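Local coordinates for glutathione S-transferase (Legionella pneumophila subsp. pneumophila str. Philadelphia 1, PDB 3NIV), which probably acts as a zeta-class glutathione transferase with maleylacetoacetate isomerase activity, using glutathione to convert maleylacetoacetate to its fumaryl isomer, at residues C14-I19 with D168-P173; L101-D106 with D143-K148; W137-F142 with F181-A186; D155-F160 with N195-T200. All blocks are in the same frame, centred on the assembly; numbering follows the deposited sequence.

Interaction 1: residues C14-I19 with D168-P173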
# COMPACT_ATOMS: atom_id res chain seq x y z
N CYS A 14 5.45 -7.47 -9.62
CA CYS A 14 6.74 -8.08 -9.95
C CYS A 14 7.62 -7.16 -10.80
O CYS A 14 8.84 -7.22 -10.74
CB CYS A 14 6.55 -9.40 -10.69
SG CYS A 14 6.11 -10.79 -9.64
N TYR A 15 6.98 -6.34 -11.61
CA TYR A 15 7.69 -5.39 -12.45
C TYR A 15 8.41 -4.37 -11.55
O TYR A 15 9.60 -4.12 -11.70
CB TYR A 15 6.69 -4.74 -13.42
CG TYR A 15 7.24 -3.93 -14.58
CD1 TYR A 15 8.60 -3.92 -14.89
CD2 TYR A 15 6.39 -3.19 -15.38
CE1 TYR A 15 9.08 -3.19 -15.95
CE2 TYR A 15 6.86 -2.45 -16.43
CZ TYR A 15 8.20 -2.45 -16.72
OH TYR A 15 8.64 -1.70 -17.79
N ARG A 16 7.70 -3.83 -10.57
CA ARG A 16 8.32 -2.94 -9.59
C ARG A 16 9.57 -3.55 -8.97
O ARG A 16 10.64 -2.95 -8.96
CB ARG A 16 7.37 -2.65 -8.44
CG ARG A 16 6.06 -2.09 -8.84
CD ARG A 16 5.10 -2.19 -7.68
NE ARG A 16 3.77 -1.79 -8.10
CZ ARG A 16 2.69 -1.93 -7.36
NH1 ARG A 16 2.80 -2.46 -6.16
NH2 ARG A 16 1.51 -1.54 -7.83
N VAL A 17 9.41 -4.75 -8.42
CA VAL A 17 10.54 -5.41 -7.81
C VAL A 17 11.69 -5.55 -8.79
O VAL A 17 12.82 -5.26 -8.45
CB VAL A 17 10.16 -6.78 -7.24
CG1 VAL A 17 11.37 -7.40 -6.57
CG2 VAL A 17 9.04 -6.63 -6.24
N ARG A 18 11.40 -5.99 -10.01
CA ARG A 18 12.46 -6.18 -11.00
C ARG A 18 13.24 -4.90 -11.26
O ARG A 18 14.47 -4.93 -11.29
CB ARG A 18 11.93 -6.81 -12.29
CG ARG A 18 11.55 -8.29 -12.11
CD ARG A 18 11.33 -8.99 -13.44
NE ARG A 18 10.46 -8.22 -14.31
CZ ARG A 18 9.15 -8.39 -14.41
NH1 ARG A 18 8.54 -9.33 -13.69
NH2 ARG A 18 8.45 -7.64 -15.25
N ILE A 19 12.54 -3.78 -11.43
CA ILE A 19 13.20 -2.47 -11.56
C ILE A 19 14.07 -2.12 -10.34
O ILE A 19 15.23 -1.73 -10.48
CB ILE A 19 12.18 -1.33 -11.74
CG1 ILE A 19 11.14 -1.68 -12.81
CG2 ILE A 19 12.91 -0.00 -12.03
CD1 ILE A 19 10.28 -0.52 -13.26
N ASP A 168 9.16 6.61 -9.28
CA ASP A 168 9.34 6.26 -10.68
C ASP A 168 9.24 4.73 -10.84
O ASP A 168 8.66 4.22 -11.79
CB ASP A 168 10.69 6.76 -11.21
CG ASP A 168 10.88 8.25 -11.02
OD1 ASP A 168 11.65 8.66 -10.12
OD2 ASP A 168 10.24 9.02 -11.77
N VAL A 169 9.82 4.02 -9.88
CA VAL A 169 9.79 2.58 -9.89
C VAL A 169 8.35 2.06 -9.92
O VAL A 169 8.06 1.06 -10.59
CB VAL A 169 10.51 1.99 -8.67
CG1 VAL A 169 10.32 0.47 -8.64
CG2 VAL A 169 11.97 2.37 -8.70
N CYS A 170 7.44 2.73 -9.22
CA CYS A 170 6.04 2.30 -9.19
C CYS A 170 5.23 2.86 -10.35
O CYS A 170 4.23 2.27 -10.76
CB CYS A 170 5.38 2.66 -7.86
SG CYS A 170 6.08 1.78 -6.46
N LEU A 171 5.67 3.99 -10.89
CA LEU A 171 4.94 4.67 -11.96
C LEU A 171 5.00 3.94 -13.29
O LEU A 171 3.98 3.76 -13.96
CB LEU A 171 5.47 6.09 -12.14
CG LEU A 171 4.81 6.90 -13.25
CD1 LEU A 171 3.30 6.95 -13.04
CD2 LEU A 171 5.39 8.32 -13.34
N ILE A 172 6.20 3.51 -13.67
CA ILE A 172 6.39 2.87 -14.97
C ILE A 172 5.47 1.66 -15.18
O ILE A 172 4.76 1.59 -16.17
CB ILE A 172 7.89 2.58 -15.26
CG1 ILE A 172 8.56 3.84 -15.80
CG2 ILE A 172 8.06 1.47 -16.26
CD1 ILE A 172 8.42 5.07 -14.91
N PRO A 173 5.45 0.71 -14.23
CA PRO A 173 4.53 -0.43 -14.38
C PRO A 173 3.06 -0.01 -14.48
O PRO A 173 2.32 -0.58 -15.28
CB PRO A 173 4.79 -1.27 -13.12
CG PRO A 173 6.19 -0.92 -12.73
CD PRO A 173 6.35 0.54 -13.07
O HOH W 1 3.28 -0.20 -10.27
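Tyr15 and Arg16 face Pro173 and Val169 across two helices whose N-to-C directions differ by 136° and whose axes approach to 8.6 Å. The helix of 168-173 kinks at Pro173, whose N makes no bond to the preceding turn, and the proline ring lies against the phenol ring. With CG anti to its backbone N (chi1 -168°), Tyr15 passes Pro173 at a slant, CD2 coming within 3.4 Å of Pro173 CB, and farther out Tyr15 OH meets Ile172 CG2 at 3.6 Å. One turn on, Ile19 extends the apolar seam. Its CD1 reaches tip to tip toward Pro173, while Ile19 CB sits 4.0 Å from Val169 CG1 as these two side chains slide past each other in opposite directions. Val169 CG1 also rests 3.4 Å from Arg16 O. A water supplies the polar link, lying in the guanidinium plane at its edge: it accepts from Arg16 NE at 2.7 Å and donates to Cys170 O, while Arg16 NH1 is hydrogen-bonded to Ser69 OG. The seam is part of the interface between the thioredoxin-like N-terminal domain and the helical C-terminal domain characteristic of the GST fold. Helix 69-79 touches Arg16 and Cys170, helix 189-198 packs on Ile172, and a salt bridge from Arg18 to Asp7 ties helix 12-23 to strand 5-7.

Interaction 2: residues L101-D106 with D143-K148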
# COMPACT_ATOMS: atom_id res chain seq x y z
N LEU A 101 2.42 5.13 -3.11
CA LEU A 101 1.24 4.51 -2.52
C LEU A 101 -0.03 4.81 -3.32
O LEU A 101 -0.93 3.97 -3.42
CB LEU A 101 1.06 4.97 -1.07
CG LEU A 101 2.22 4.56 -0.15
CD1 LEU A 101 2.06 5.10 1.29
CD2 LEU A 101 2.42 3.05 -0.17
N ILE A 102 -0.09 6.01 -3.88
CA ILE A 102 -1.21 6.35 -4.74
C ILE A 102 -1.39 5.28 -5.82
O ILE A 102 -2.50 4.93 -6.18
CB ILE A 102 -0.97 7.69 -5.42
CG1 ILE A 102 -1.15 8.82 -4.41
CG2 ILE A 102 -1.90 7.84 -6.64
CD1 ILE A 102 -1.07 10.22 -5.02
N VAL A 103 -0.28 4.75 -6.31
CA VAL A 103 -0.32 3.76 -7.37
C VAL A 103 -0.60 2.41 -6.76
O VAL A 103 -1.49 1.69 -7.19
CB VAL A 103 1.04 3.66 -8.10
CG1 VAL A 103 1.15 2.36 -8.87
CG2 VAL A 103 1.26 4.89 -8.99
N ALA A 104 0.18 2.07 -5.74
CA ALA A 104 0.12 0.76 -5.13
C ALA A 104 -1.07 0.55 -4.19
O ALA A 104 -1.37 -0.59 -3.85
CB ALA A 104 1.43 0.48 -4.42
N CYS A 105 -1.74 1.61 -3.78
CA CYS A 105 -2.89 1.48 -2.87
C CYS A 105 -4.18 1.98 -3.48
O CYS A 105 -5.24 1.39 -3.26
CB CYS A 105 -2.65 2.26 -1.57
SG CYS A 105 -1.58 1.44 -0.38
N ASP A 106 -4.10 3.07 -4.23
CA ASP A 106 -5.30 3.73 -4.74
C ASP A 106 -5.56 3.40 -6.20
O ASP A 106 -6.50 3.93 -6.78
CB ASP A 106 -5.19 5.25 -4.61
CG ASP A 106 -5.06 5.71 -3.16
OD1 ASP A 106 -5.16 4.85 -2.24
OD2 ASP A 106 -4.86 6.92 -2.94
N ASP A 143 -4.68 11.52 -12.20
CA ASP A 143 -5.01 12.88 -11.81
C ASP A 143 -4.22 13.21 -10.55
O ASP A 143 -3.47 14.19 -10.51
CB ASP A 143 -6.50 13.03 -11.52
CG ASP A 143 -7.35 13.09 -12.78
OD1 ASP A 143 -6.78 13.03 -13.89
OD2 ASP A 143 -8.59 13.20 -12.66
N ALA A 144 -4.37 12.38 -9.53
CA ALA A 144 -3.76 12.68 -8.24
C ALA A 144 -2.25 12.70 -8.36
O ALA A 144 -1.57 13.57 -7.83
CB ALA A 144 -4.20 11.68 -7.18
N PHE A 145 -1.71 11.73 -9.10
CA PHE A 145 -0.27 11.63 -9.26
C PHE A 145 0.34 12.83 -10.00
O PHE A 145 1.40 13.34 -9.62
CB PHE A 145 0.06 10.34 -9.98
CG PHE A 145 1.48 9.89 -9.81
CD1 PHE A 145 2.49 10.46 -10.56
CD2 PHE A 145 1.79 8.90 -8.91
CE1 PHE A 145 3.80 10.04 -10.41
CE2 PHE A 145 3.09 8.47 -8.75
CZ PHE A 145 4.10 9.05 -9.51
N GLU A 146 -0.31 13.28 -11.06
CA GLU A 146 0.23 14.36 -11.88
C GLU A 146 0.12 15.66 -11.11
O GLU A 146 0.95 16.56 -11.24
CB GLU A 146 -0.51 14.45 -13.21
CG GLU A 146 0.00 15.56 -14.13
CD GLU A 146 1.01 15.09 -15.17
OE1 GLU A 146 1.45 13.92 -15.12
OE2 GLU A 146 1.34 15.91 -16.07
N GLU A 147 -0.94 15.74 -10.31
CA GLU A 147 -1.13 16.80 -9.35
C GLU A 147 0.11 17.07 -8.50
O GLU A 147 0.72 18.13 -8.58
CB GLU A 147 -2.28 16.42 -8.42
CG GLU A 147 -3.50 17.29 -8.56
CD GLU A 147 -3.31 18.59 -7.83
OE1 GLU A 147 -3.59 19.65 -8.41
OE2 GLU A 147 -2.86 18.55 -6.66
N LYS A 148 0.47 16.10 -7.67
CA LYS A 148 1.57 16.30 -6.74
C LYS A 148 2.86 16.43 -7.54
O LYS A 148 3.81 17.10 -7.13
CB LYS A 148 1.63 15.14 -5.75
CG LYS A 148 0.35 14.98 -4.94
CD LYS A 148 0.27 13.63 -4.23
CE LYS A 148 0.66 13.70 -2.76
NZ LYS A 148 -0.44 14.22 -1.89
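Ile102 carries this contact through its CD1 methyl, which lies 3.7 Å from Lys148 CD and 4.1 Å from Ala144 CB. Its other branch, CG2, is directed to the rim of the Phe145 ring, near the ring plane and 4.5 Å from Phe145 CD2. Beside it, Val103 CG2 approaches the same ring obliquely and stands 4.0 Å from Phe145 CE2. Phe145 has CG anti to its backbone N (chi1 -160°), beside the carbonyl carbon, and the ring beyond it meets both aliphatic residues. The backbones behind these groups are nearly antiparallel, at 164°, with axes 10.3 Å apart, a separation bridged mainly by side chains.

A second layer holds the first in place. Phe145 also packs on Met99 of helix 90-106, on Leu171 of helix 166-180 and on Ile191 of helix 189-198, so its ring joins several helices of the C-terminal domain. Lys148 bends at chi3 (100°), which places CE, and its NZ bonds Ser67 OG of the second subunit. On the other helix, Asp106 OD2 accepts from Gln68 of that subunit, and Cys105, the residue of an interchain disulfide observed for this protein, packs on Cys105 of the second subunit.

Chemically the join between 101-106 and 143-148 is apolar, made of methyl, methylene and aromatic carbon. The lysine is divided in its roles: its aliphatic stem contributes to the packing inside one chain, whereas its ammonium end is committed to the dimer interface.

Interaction 3: residues W137-F142 with F181-A186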
# COMPACT_ATOMS: atom_id res chain seq x y z
N TRP A 137 -10.27 4.08 -12.49
CA TRP A 137 -9.27 4.18 -11.44
C TRP A 137 -7.97 4.71 -12.02
O TRP A 137 -7.17 5.32 -11.31
CB TRP A 137 -9.08 2.85 -10.70
CG TRP A 137 -10.38 2.32 -10.18
CD1 TRP A 137 -10.98 1.16 -10.53
CD2 TRP A 137 -11.26 2.97 -9.26
NE1 TRP A 137 -12.16 1.02 -9.88
CE2 TRP A 137 -12.37 2.12 -9.09
CE3 TRP A 137 -11.21 4.17 -8.55
CZ2 TRP A 137 -13.42 2.43 -8.24
CZ3 TRP A 137 -12.26 4.49 -7.71
CH2 TRP A 137 -13.35 3.62 -7.56
N LEU A 138 -7.77 4.49 -13.32
CA LEU A 138 -6.61 5.08 -13.97
C LEU A 138 -6.71 6.61 -13.93
O LEU A 138 -5.76 7.28 -13.51
CB LEU A 138 -6.40 4.55 -15.39
CG LEU A 138 -5.60 3.24 -15.42
CD1 LEU A 138 -4.20 3.41 -14.87
CD2 LEU A 138 -6.28 2.20 -14.60
N LYS A 139 -7.86 7.14 -14.30
CA LYS A 139 -8.05 8.59 -14.32
C LYS A 139 -7.85 9.17 -12.92
O LYS A 139 -7.13 10.15 -12.75
CB LYS A 139 -9.44 8.97 -14.85
CG LYS A 139 -9.51 10.42 -15.32
CD LYS A 139 -10.92 11.01 -15.25
CE LYS A 139 -10.85 12.55 -15.21
NZ LYS A 139 -12.06 13.20 -14.60
N THR A 140 -8.50 8.56 -11.94
CA THR A 140 -8.43 9.07 -10.58
C THR A 140 -7.00 9.06 -10.06
O THR A 140 -6.55 10.04 -9.47
CB THR A 140 -9.33 8.25 -9.64
OG1 THR A 140 -10.67 8.30 -10.13
CG2 THR A 140 -9.30 8.84 -8.25
N GLY A 141 -6.31 7.95 -10.28
CA GLY A 141 -4.93 7.78 -9.85
C GLY A 141 -3.92 8.65 -10.57
O GLY A 141 -3.00 9.18 -9.96
N PHE A 142 -4.09 8.81 -11.88
CA PHE A 142 -3.16 9.66 -12.62
C PHE A 142 -3.42 11.14 -12.37
O PHE A 142 -2.48 11.94 -12.32
CB PHE A 142 -3.16 9.30 -14.10
CG PHE A 142 -2.47 8.00 -14.41
CD1 PHE A 142 -1.36 7.60 -13.69
CD2 PHE A 142 -2.93 7.18 -15.42
CE1 PHE A 142 -0.72 6.39 -13.97
CE2 PHE A 142 -2.28 5.97 -15.71
CZ PHE A 142 -1.18 5.58 -14.98
N PHE A 181 -4.42 -1.37 -21.54
CA PHE A 181 -5.87 -1.30 -21.51
C PHE A 181 -6.32 -0.08 -22.28
O PHE A 181 -7.45 0.39 -22.15
CB PHE A 181 -6.39 -1.27 -20.08
CG PHE A 181 -6.36 -2.62 -19.43
CD1 PHE A 181 -5.17 -3.15 -18.96
CD2 PHE A 181 -7.52 -3.37 -19.32
CE1 PHE A 181 -5.13 -4.42 -18.37
CE2 PHE A 181 -7.50 -4.64 -18.74
CZ PHE A 181 -6.29 -5.16 -18.26
N HIS A 182 -5.39 0.40 -23.11
CA HIS A 182 -5.57 1.54 -24.00
C HIS A 182 -6.30 2.73 -23.39
O HIS A 182 -7.24 3.28 -23.97
CB HIS A 182 -6.15 1.13 -25.36
CG HIS A 182 -7.21 0.09 -25.27
ND1 HIS A 182 -8.55 0.39 -25.19
CD2 HIS A 182 -7.13 -1.27 -25.25
CE1 HIS A 182 -9.25 -0.72 -25.13
NE2 HIS A 182 -8.42 -1.75 -25.16
N PHE A 183 -5.85 3.13 -22.21
CA PHE A 183 -6.30 4.36 -21.61
C PHE A 183 -5.48 5.48 -22.24
O PHE A 183 -4.29 5.30 -22.50
CB PHE A 183 -6.06 4.28 -20.10
CG PHE A 183 -6.37 5.54 -19.35
CD1 PHE A 183 -7.68 5.87 -19.03
CD2 PHE A 183 -5.35 6.38 -18.93
CE1 PHE A 183 -7.97 7.02 -18.31
CE2 PHE A 183 -5.64 7.54 -18.22
CZ PHE A 183 -6.95 7.86 -17.91
N ASP A 184 -6.10 6.62 -22.50
CA ASP A 184 -5.40 7.70 -23.18
C ASP A 184 -4.71 8.62 -22.20
O ASP A 184 -5.35 9.24 -21.38
CB ASP A 184 -6.37 8.52 -24.04
CG ASP A 184 -5.68 9.66 -24.77
OD1 ASP A 184 -4.52 9.47 -25.22
OD2 ASP A 184 -6.28 10.75 -24.90
N MSE A 185 -3.39 8.73 -22.34
CA MSE A 185 -2.55 9.46 -21.39
C MSE A 185 -2.43 10.96 -21.64
O MSE A 185 -1.73 11.66 -20.91
CB MSE A 185 -1.15 8.85 -21.34
CG MSE A 185 -1.10 7.45 -20.74
SE MSE A 185 -1.77 7.37 -18.89
CE MSE A 185 -0.29 8.28 -17.99
N ALA A 186 -3.11 11.46 -22.67
CA ALA A 186 -2.97 12.87 -23.07
C ALA A 186 -2.98 13.86 -21.90
O ALA A 186 -2.26 14.87 -21.92
CB ALA A 186 -4.06 13.23 -24.07
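Phe183 lays one ring face against the helix of 137-142, with Leu138 CB 3.9 Å from the ring centroid and only 3° off the normal, a CH-pi contact over the ring centre. Phe183 CG is anti to its backbone N (chi1 175°), the start of a side chain that leads toward the helix. At the ring's far end, Phe183 CZ lies 3.8 Å from Lys139 N, and Phe183 CE2 comes 3.9 Å from Phe142 CD2, arriving at the edge of the Phe142 ring near its plane. Phe142 has a second partner in Met185, present in the crystal as selenomethionine. The Met185 chain bends at both chi2 and chi3, and the latter, at -72°, places CE over one face of the Phe142 ring, 3.9 Å from its centroid. Met185 SE stands obliquely, 3.5 Å from Phe142 CE2, and the two side chains cross at about a right angle. Around them, His135 meets the Phe183 ring edge-to-face, and Ile191 of helix 189-198 packs on both Phe142 and Met185. Just before Phe183, His182 takes positive phi as the C-prime residue of a Schellman motif that terminates helix 166-180. The arrangement thus couples a Schellman helix end to a Met-aromatic contact, fastening the loop between helices 166-180 and 189-198 onto helix 127-149 of the helical GST domain.

Interaction 4: residues D155-F160 with N195-T200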
# COMPACT_ATOMS: atom_id res chain seq x y z
N ASP A 155 15.45 17.87 -12.53
CA ASP A 155 16.49 18.22 -13.50
C ASP A 155 16.31 17.43 -14.78
O ASP A 155 16.86 17.78 -15.83
CB ASP A 155 17.88 17.95 -12.92
CG ASP A 155 18.57 19.22 -12.46
OD1 ASP A 155 17.85 20.20 -12.15
OD2 ASP A 155 19.82 19.24 -12.42
N LYS A 156 15.54 16.36 -14.68
CA LYS A 156 15.23 15.50 -15.81
C LYS A 156 13.80 15.01 -15.65
O LYS A 156 13.11 15.43 -14.72
CB LYS A 156 16.21 14.33 -15.87
CG LYS A 156 17.22 14.29 -14.73
CD LYS A 156 18.03 13.01 -14.77
CE LYS A 156 19.49 13.26 -14.43
NZ LYS A 156 20.27 13.84 -15.58
N PRO A 157 13.34 14.15 -16.58
CA PRO A 157 12.01 13.54 -16.43
C PRO A 157 12.01 12.34 -15.47
O PRO A 157 11.87 11.19 -15.87
CB PRO A 157 11.66 13.10 -17.86
CG PRO A 157 12.62 13.85 -18.74
CD PRO A 157 13.87 13.97 -17.94
N VAL A 158 12.20 12.65 -14.19
CA VAL A 158 11.96 11.74 -13.09
C VAL A 158 10.97 12.44 -12.17
O VAL A 158 10.66 13.62 -12.38
CB VAL A 158 13.24 11.44 -12.31
CG1 VAL A 158 14.23 10.71 -13.22
CG2 VAL A 158 13.85 12.74 -11.78
N CYS A 159 10.47 11.73 -11.16
CA CYS A 159 9.41 12.26 -10.32
C CYS A 159 9.88 13.49 -9.55
O CYS A 159 9.16 14.49 -9.43
CB CYS A 159 8.89 11.16 -9.37
SG CYS A 159 7.72 9.99 -10.17
N PHE A 160 11.11 13.42 -9.06
CA PHE A 160 11.66 14.48 -8.23
C PHE A 160 13.18 14.50 -8.28
O PHE A 160 13.83 13.47 -8.10
CB PHE A 160 11.22 14.30 -6.78
CG PHE A 160 12.01 15.12 -5.81
CD1 PHE A 160 11.71 16.45 -5.62
CD2 PHE A 160 13.07 14.56 -5.12
CE1 PHE A 160 12.46 17.22 -4.74
CE2 PHE A 160 13.81 15.32 -4.25
CZ PHE A 160 13.50 16.65 -4.05
N ASN A 195 7.81 8.65 -17.88
CA ASN A 195 7.73 7.30 -18.43
C ASN A 195 8.64 7.13 -19.64
O ASN A 195 9.40 6.16 -19.73
CB ASN A 195 6.30 6.95 -18.81
CG ASN A 195 6.18 5.54 -19.38
OD1 ASN A 195 6.55 4.57 -18.72
ND2 ASN A 195 5.69 5.43 -20.60
N GLU A 196 8.54 8.06 -20.57
CA GLU A 196 9.40 8.04 -21.75
C GLU A 196 10.87 8.02 -21.34
O GLU A 196 11.63 7.14 -21.74
CB GLU A 196 9.16 9.26 -22.64
CG GLU A 196 8.22 9.02 -23.80
CD GLU A 196 8.53 9.95 -24.97
OE1 GLU A 196 9.48 10.76 -24.84
OE2 GLU A 196 7.83 9.88 -26.01
N TYR A 197 11.26 9.00 -20.54
CA TYR A 197 12.63 9.02 -20.05
C TYR A 197 13.03 7.68 -19.44
O TYR A 197 13.89 6.98 -19.98
CB TYR A 197 12.85 10.15 -19.05
CG TYR A 197 14.22 10.08 -18.43
CD1 TYR A 197 15.33 10.53 -19.11
CD2 TYR A 197 14.40 9.53 -17.17
CE1 TYR A 197 16.59 10.45 -18.56
CE2 TYR A 197 15.65 9.45 -16.60
CZ TYR A 197 16.74 9.91 -17.30
OH TYR A 197 18.00 9.84 -16.74
N CYS A 198 12.40 7.31 -18.33
CA CYS A 198 12.76 6.08 -17.64
C CYS A 198 12.88 4.90 -18.58
O CYS A 198 13.75 4.04 -18.39
CB CYS A 198 11.75 5.77 -16.52
SG CYS A 198 11.89 6.87 -15.09
N LEU A 199 12.04 4.84 -19.61
CA LEU A 199 12.03 3.68 -20.49
C LEU A 199 13.31 3.50 -21.30
O LEU A 199 13.48 2.48 -21.98
CB LEU A 199 10.78 3.69 -21.37
CG LEU A 199 9.60 3.22 -20.52
CD1 LEU A 199 8.29 3.17 -21.29
CD2 LEU A 199 9.94 1.86 -19.90
N THR A 200 14.21 4.46 -21.21
CA THR A 200 15.48 4.39 -21.93
C THR A 200 16.62 3.83 -21.07
O THR A 200 17.71 3.55 -21.58
CB THR A 200 15.90 5.76 -22.46
OG1 THR A 200 16.33 6.57 -21.36
CG2 THR A 200 14.73 6.45 -23.15
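Tyr197 meets Pro157 from its first side-chain atom onward, since Tyr197 CB lies 3.4 Å from Pro157 CB. CG, anti to the backbone N (chi1 173°), starts the ring outward alongside the loop, with Lys156, Pro157 and Val158 all on one side of its plane. Beyond it the ring carbons divide their contacts. On one branch, CD1 is 3.9 Å from Pro157 CD, and that same proline carbon makes an off-centre CH-pi contact, 4.3 Å from the ring centroid and 29° off the normal. On the other branch, Tyr197 CD2 approaches the carbonyl Pro157 O to 3.3 Å, and CE2 lies 3.9 Å from Val158 CG1, the valine and tyrosine running side by side in the same direction. At the tip, Tyr197 OH stands 3.7 Å from Lys156 CD, so a methylene of the lysine stem rather than its charged end does the touching.

Pro157, which offers the tyrosine both its ring and its carbonyl, is the centre of an inverse gamma turn, closed by a weak hydrogen bond from Val158 N to Lys156 O. This turn belongs to the loop joining helices 127-149 and 166-180, and it packs against Tyr197 and Cys198 of helix 189-198 in the C-terminal domain.

The backbone carbonyl of Tyr197 is gripped twice: Tyr197 O accepts from Thr200 OG1 at 2.8 Å and from Thr200 N. On the loop side, Arg154 bonds the carbonyls of Val158 and Cys159, while Cys159 N makes a weak hydrogen bond to Asp168 at the beginning of helix 166-180.

Overall arrangement
Helix 166-180 relates several contacts: it supplies 168-173 to interaction 1, and the loop that follows it supplies 181-186 to interaction 3, centres about 17 Å apart. Interactions 2 and 3 share helix 127-149, centres about 11 Å apart, and touch where Ile102 CG2 packs on the carbonyl oxygen of Gly141. Interaction 2 meets interaction 1 through Cys170 O on Val103 CG1, and interaction 4 through Phe145 on Cys159; interactions 1 and 4 touch through Ile172 on Cys198. Interactions 3 and 4 stay apart, about 7 Å between nearest atoms. Interaction 1 alone spans both domains; in zeta-class relatives glutathione binds near the start of the helix equivalent to 12-23, so this contact probably lies close to that site.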